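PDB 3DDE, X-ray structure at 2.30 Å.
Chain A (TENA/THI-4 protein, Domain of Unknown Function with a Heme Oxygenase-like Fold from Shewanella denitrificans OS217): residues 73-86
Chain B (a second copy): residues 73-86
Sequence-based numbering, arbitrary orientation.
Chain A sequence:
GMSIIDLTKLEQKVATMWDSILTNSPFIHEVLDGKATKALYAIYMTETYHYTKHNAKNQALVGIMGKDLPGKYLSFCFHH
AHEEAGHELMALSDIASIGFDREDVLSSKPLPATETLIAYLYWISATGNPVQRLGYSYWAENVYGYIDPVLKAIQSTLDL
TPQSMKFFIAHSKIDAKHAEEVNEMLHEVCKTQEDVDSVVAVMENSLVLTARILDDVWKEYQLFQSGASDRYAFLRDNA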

# COMPACT_ATOMS: atom_id res chain seq x y z
N TYR A 73 15.42 -4.06 -14.95
CA TYR A 73 15.29 -3.54 -13.59
C TYR A 73 14.18 -4.24 -12.81
O TYR A 73 14.37 -4.54 -11.64
N LEU A 74 13.05 -4.55 -13.44
CA LEU A 74 11.98 -5.28 -12.74
C LEU A 74 12.50 -6.67 -12.35
O LEU A 74 12.28 -7.11 -11.22
N SER A 75 13.17 -7.36 -13.27
CA SER A 75 13.75 -8.68 -12.96
C SER A 75 14.74 -8.57 -11.81
O SER A 75 14.74 -9.40 -10.90
N PHE A 76 15.59 -7.55 -11.88
CA PHE A 76 16.59 -7.29 -10.84
C PHE A 76 15.95 -7.19 -9.45
O PHE A 76 16.45 -7.80 -8.49
N CYS A 77 14.87 -6.42 -9.33
CA CYS A 77 14.19 -6.25 -8.05
C CYS A 77 13.70 -7.55 -7.44
O CYS A 77 13.90 -7.79 -6.25
N PHE A 78 13.05 -8.39 -8.24
CA PHE A 78 12.53 -9.65 -7.72
C PHE A 78 13.64 -10.66 -7.51
O PHE A 78 13.61 -11.43 -6.54
N HIS A 79 14.62 -10.66 -8.40
CA HIS A 79 15.75 -11.56 -8.25
C HIS A 79 16.47 -11.28 -6.95
O HIS A 79 16.74 -12.21 -6.18
N HIS A 80 16.81 -10.02 -6.71
CA HIS A 80 17.52 -9.67 -5.49
C HIS A 80 16.72 -9.82 -4.22
O HIS A 80 17.29 -10.13 -3.18
N ALA A 81 15.40 -9.63 -4.31
CA ALA A 81 14.51 -9.85 -3.16
C ALA A 81 14.60 -11.34 -2.81
O ALA A 81 14.67 -11.73 -1.65
N HIS A 82 14.59 -12.18 -3.84
CA HIS A 82 14.71 -13.63 -3.64
C HIS A 82 16.05 -14.01 -3.00
O HIS A 82 16.10 -14.85 -2.10
N GLU A 83 17.13 -13.37 -3.46
CA GLU A 83 18.47 -13.62 -2.92
C GLU A 83 18.61 -13.16 -1.46
O GLU A 83 19.28 -13.83 -0.67
N GLU A 84 17.96 -12.04 -1.11
CA GLU A 84 18.00 -11.54 0.26
C GLU A 84 17.08 -12.25 1.24
O GLU A 84 17.29 -12.17 2.44
N ALA A 85 16.05 -12.93 0.76
CA ALA A 85 15.08 -13.56 1.67
C ALA A 85 15.75 -14.49 2.69
O ALA A 85 16.53 -15.38 2.33
N GLY A 86 15.45 -14.24 3.97
CA GLY A 86 15.97 -15.02 5.08
C GLY A 86 17.36 -14.63 5.59
O GLY A 86 17.79 -15.14 6.64
N TYR B 73 7.98 -20.40 1.78
CA TYR B 73 6.92 -19.69 1.07
C TYR B 73 7.31 -18.26 0.72
O TYR B 73 6.95 -17.76 -0.34
N LEU B 74 8.05 -17.58 1.59
CA LEU B 74 8.53 -16.23 1.27
C LEU B 74 9.48 -16.33 0.08
O LEU B 74 9.39 -15.54 -0.86
N SER B 75 10.39 -17.31 0.11
CA SER B 75 11.32 -17.53 -0.99
C SER B 75 10.56 -17.82 -2.28
O SER B 75 10.86 -17.26 -3.33
N PHE B 76 9.57 -18.69 -2.17
CA PHE B 76 8.71 -19.05 -3.27
C PHE B 76 8.07 -17.83 -3.95
O PHE B 76 8.07 -17.70 -5.18
N CYS B 77 7.49 -16.93 -3.16
CA CYS B 77 6.85 -15.74 -3.70
C CYS B 77 7.78 -14.87 -4.55
O CYS B 77 7.38 -14.40 -5.62
N PHE B 78 9.00 -14.64 -4.06
CA PHE B 78 9.95 -13.78 -4.78
C PHE B 78 10.59 -14.52 -5.94
O PHE B 78 10.88 -13.91 -6.96
N HIS B 79 10.82 -15.82 -5.79
CA HIS B 79 11.36 -16.62 -6.88
C HIS B 79 10.40 -16.64 -8.05
O HIS B 79 10.77 -16.31 -9.18
N HIS B 80 9.15 -16.99 -7.78
CA HIS B 80 8.12 -17.03 -8.80
C HIS B 80 7.78 -15.68 -9.44
O HIS B 80 7.42 -15.62 -10.62
N ALA B 81 7.93 -14.60 -8.68
CA ALA B 81 7.71 -13.26 -9.22
C ALA B 81 8.82 -13.00 -10.22
O ALA B 81 8.60 -12.45 -11.30
N HIS B 82 10.03 -13.40 -9.85
CA HIS B 82 11.17 -13.28 -10.74
C HIS B 82 10.98 -14.12 -12.02
O HIS B 82 11.28 -13.66 -13.11
N GLU B 83 10.46 -15.33 -11.87
CA GLU B 83 10.21 -16.23 -13.01
C GLU B 83 9.15 -15.69 -13.96
O GLU B 83 9.25 -15.87 -15.17
N GLU B 84 8.14 -15.03 -13.40
CA GLU B 84 7.04 -14.45 -14.18
C GLU B 84 7.33 -13.11 -14.80
O GLU B 84 6.65 -12.75 -15.74
N ALA B 85 8.30 -12.36 -14.28
CA ALA B 85 8.62 -11.04 -14.79
C ALA B 85 8.89 -11.06 -16.29
O ALA B 85 9.72 -11.83 -16.76
N GLY B 86 8.17 -10.23 -17.03
CA GLY B 86 8.35 -10.12 -18.48
C GLY B 86 7.53 -11.09 -19.31
O GLY B 86 7.55 -11.03 -20.53

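Two copies of one helix that pack against each other in nearly antiparallel fashion can repeat many contacts in reciprocal form, and residues 73-84 of this TENA/THI-4 protein illustrate the principle well.

The apolar centre is built around the phenylalanines. F78(A) and F78(B) both point toward the partner helix in the m rotamer, and each ring lies over an alanine methyl. A81(B) CB sits 4.0 Å from the centroid of the F78(A) ring, and A81(A) CB sits 4.1 Å from that of F78(B), both close to the ring normal, as a CH-pi contact requires. A second alanine meets each ring at its edge: A85(B) CB is 4.3 Å from F78(A) CD2, and A85(A) CB is 4.3 Å from F78(B) CD2. Leucine extends this patch. L74(A), with chi1 t and chi2 p, brings CD2 to 4.1 Å from A85(B) CB; L74(B) adopts the same rotamer and, although its CA-to-CB bond points sideways, its CD2 comes to 4.3 Å from A85(A) CB. Around this core the helix axes approach to 8.0 Å with 158° between their directions, and the carbonyl oxygens F78(A) O and F78(B) O lie 3.7 Å apart.

Further out, histidines take over, but chiefly through carbon. H82(A) and H82(B) are both t at chi1; their CA-to-CB bonds point sideways, and each ring meets H79 of the partner chain. The CB of H79(A) covers one face of the H82(B) ring, 3.8 Å from its centroid, and H79(B) CB does the same at 3.8 Å for H82(A). The side chains of H79(A) and H79(B), also t, lead away at their ends, and the paired imidazoles meet obliquely, with centroids 5.2 Å apart for H79(A) and H82(B) and 5.1 Å for H82(A) and H79(B). The rings of H82(A) and H82(B) also each approach a backbone carbonyl, H82(B) CD2 standing 3.4 Å from S75(A) O and H82(A) CD2 3.5 Å from S75(B) O.

No direct hydrogen bond crosses between the stretches; at the polar edge a water does the work. It lies 3.0 Å from the OG of S75(A), an m rotamer, donates to H82(B) O at 2.7 Å, and donates more weakly to A85(B) O at 3.3 Å, tying the serine to the end of the opposing helix. Here the symmetry relaxes: S75(B), likewise m, has its OG hydrogen-bonded to a residue just outside the stretches.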

# COMPACT_ATOMS: atom_id res chain seq x y z
CB TYR A 73 15.13 -2.01 -13.59
CG TYR A 73 15.23 -1.37 -12.22
CD1 TYR A 73 16.18 -1.79 -11.29
CD2 TYR A 73 14.44 -0.28 -11.88
CE1 TYR A 73 16.28 -1.21 -10.06
CE2 TYR A 73 14.55 0.32 -10.65
CZ TYR A 73 15.48 -0.15 -9.74
OH TYR A 73 15.59 0.42 -8.49
CB LEU A 74 10.73 -5.43 -13.62
CG LEU A 74 9.54 -6.23 -13.04
CD1 LEU A 74 8.84 -5.45 -11.91
CD2 LEU A 74 8.57 -6.55 -14.16
CB SER A 75 14.47 -9.30 -14.16
OG SER A 75 13.55 -9.82 -15.09
CB PHE A 76 17.38 -6.00 -11.18
CG PHE A 76 18.30 -5.55 -10.07
CD1 PHE A 76 17.81 -4.82 -8.99
CD2 PHE A 76 19.66 -5.84 -10.11
CE1 PHE A 76 18.65 -4.40 -7.97
CE2 PHE A 76 20.51 -5.43 -9.09
CZ PHE A 76 20.00 -4.71 -8.02
CB CYS A 77 13.00 -5.30 -8.18
SG CYS A 77 13.50 -3.63 -8.50
CB PHE A 78 11.40 -10.22 -8.59
CG PHE A 78 10.20 -9.30 -8.72
CD1 PHE A 78 9.75 -8.55 -7.63
CD2 PHE A 78 9.50 -9.22 -9.90
CE1 PHE A 78 8.63 -7.72 -7.76
CE2 PHE A 78 8.39 -8.40 -10.02
CZ PHE A 78 7.95 -7.67 -8.96
CB HIS A 79 16.76 -11.43 -9.38
CG HIS A 79 18.05 -12.14 -9.11
ND1 HIS A 79 18.13 -13.51 -9.02
CD2 HIS A 79 19.29 -11.66 -8.86
CE1 HIS A 79 19.38 -13.85 -8.75
NE2 HIS A 79 20.10 -12.75 -8.64
CB HIS A 80 18.24 -8.33 -5.60
CG HIS A 80 19.52 -8.43 -6.34
ND1 HIS A 80 20.70 -8.78 -5.72
CD2 HIS A 80 19.79 -8.39 -7.67
CE1 HIS A 80 21.65 -8.88 -6.63
NE2 HIS A 80 21.12 -8.66 -7.82
CB ALA A 81 13.05 -9.44 -3.50
CB HIS A 82 14.54 -14.35 -4.97
CG HIS A 82 14.79 -15.82 -4.91
ND1 HIS A 82 15.78 -16.43 -5.64
CD2 HIS A 82 14.18 -16.80 -4.20
CE1 HIS A 82 15.76 -17.73 -5.41
NE2 HIS A 82 14.80 -17.99 -4.54
CB GLU A 83 19.56 -12.98 -3.79
CG GLU A 83 19.74 -13.68 -5.11
CD GLU A 83 20.05 -15.15 -4.92
OE1 GLU A 83 21.13 -15.47 -4.37
OE2 GLU A 83 19.21 -15.99 -5.33
CB GLU A 84 17.63 -10.05 0.30
CG GLU A 84 18.64 -9.17 -0.39
CD GLU A 84 20.01 -9.29 0.24
OE1 GLU A 84 20.19 -8.77 1.36
OE2 GLU A 84 20.90 -9.90 -0.40
CB ALA A 85 13.97 -14.28 0.91
CB TYR B 73 5.60 -19.76 1.85
CG TYR B 73 4.39 -19.22 1.11
CD1 TYR B 73 4.20 -19.50 -0.26
CD2 TYR B 73 3.41 -18.48 1.76
CE1 TYR B 73 3.11 -19.02 -0.94
CE2 TYR B 73 2.30 -18.01 1.08
CZ TYR B 73 2.15 -18.28 -0.27
OH TYR B 73 1.06 -17.82 -0.97
CB LEU B 74 9.24 -15.58 2.48
CG LEU B 74 9.81 -14.16 2.29
CD1 LEU B 74 8.71 -13.14 2.00
CD2 LEU B 74 10.61 -13.72 3.50
CB SER B 75 12.26 -18.69 -0.68
OG SER B 75 12.94 -18.47 0.55
CB PHE B 76 7.63 -19.98 -2.74
CG PHE B 76 6.61 -20.35 -3.75
CD1 PHE B 76 5.52 -19.52 -3.99
CD2 PHE B 76 6.74 -21.53 -4.48
CE1 PHE B 76 4.58 -19.84 -4.94
CE2 PHE B 76 5.80 -21.87 -5.42
CZ PHE B 76 4.71 -21.03 -5.66
CB CYS B 77 6.27 -14.88 -2.58
SG CYS B 77 4.95 -15.66 -1.64
CB PHE B 78 11.01 -13.17 -3.85
CG PHE B 78 10.45 -12.29 -2.72
CD1 PHE B 78 9.43 -11.37 -2.94
CD2 PHE B 78 11.03 -12.33 -1.46
CE1 PHE B 78 8.95 -10.58 -1.89
CE2 PHE B 78 10.55 -11.52 -0.42
CZ PHE B 78 9.52 -10.65 -0.65
CB HIS B 79 11.70 -18.05 -6.40
CG HIS B 79 12.08 -18.99 -7.51
ND1 HIS B 79 13.19 -18.79 -8.30
CD2 HIS B 79 11.51 -20.13 -7.94
CE1 HIS B 79 13.28 -19.77 -9.18
NE2 HIS B 79 12.26 -20.59 -8.99
CB HIS B 80 6.89 -17.81 -8.31
CG HIS B 80 7.14 -19.28 -8.32
ND1 HIS B 80 6.77 -20.09 -9.37
CD2 HIS B 80 7.89 -20.06 -7.50
CE1 HIS B 80 7.22 -21.31 -9.17
NE2 HIS B 80 7.91 -21.32 -8.04
CB ALA B 81 7.71 -12.20 -8.11
CB HIS B 82 12.44 -13.66 -10.01
CG HIS B 82 13.66 -13.67 -10.87
ND1 HIS B 82 14.41 -14.81 -11.07
CD2 HIS B 82 14.26 -12.69 -11.58
CE1 HIS B 82 15.44 -14.52 -11.85
NE2 HIS B 82 15.37 -13.24 -12.18
CB GLU B 83 9.75 -17.61 -12.50
CG GLU B 83 10.80 -18.39 -11.73
CD GLU B 83 11.81 -19.01 -12.64
OE1 GLU B 83 11.40 -19.91 -13.43
OE2 GLU B 83 13.00 -18.61 -12.57
CB GLU B 84 5.81 -14.28 -13.31
CG GLU B 84 5.03 -15.54 -13.16
CD GLU B 84 4.35 -15.96 -14.48
OE1 GLU B 84 3.55 -15.14 -15.09
OE2 GLU B 84 4.61 -17.11 -14.86
CB ALA B 85 9.81 -10.47 -14.04
O HOH W 1 12.54 -12.59 -15.22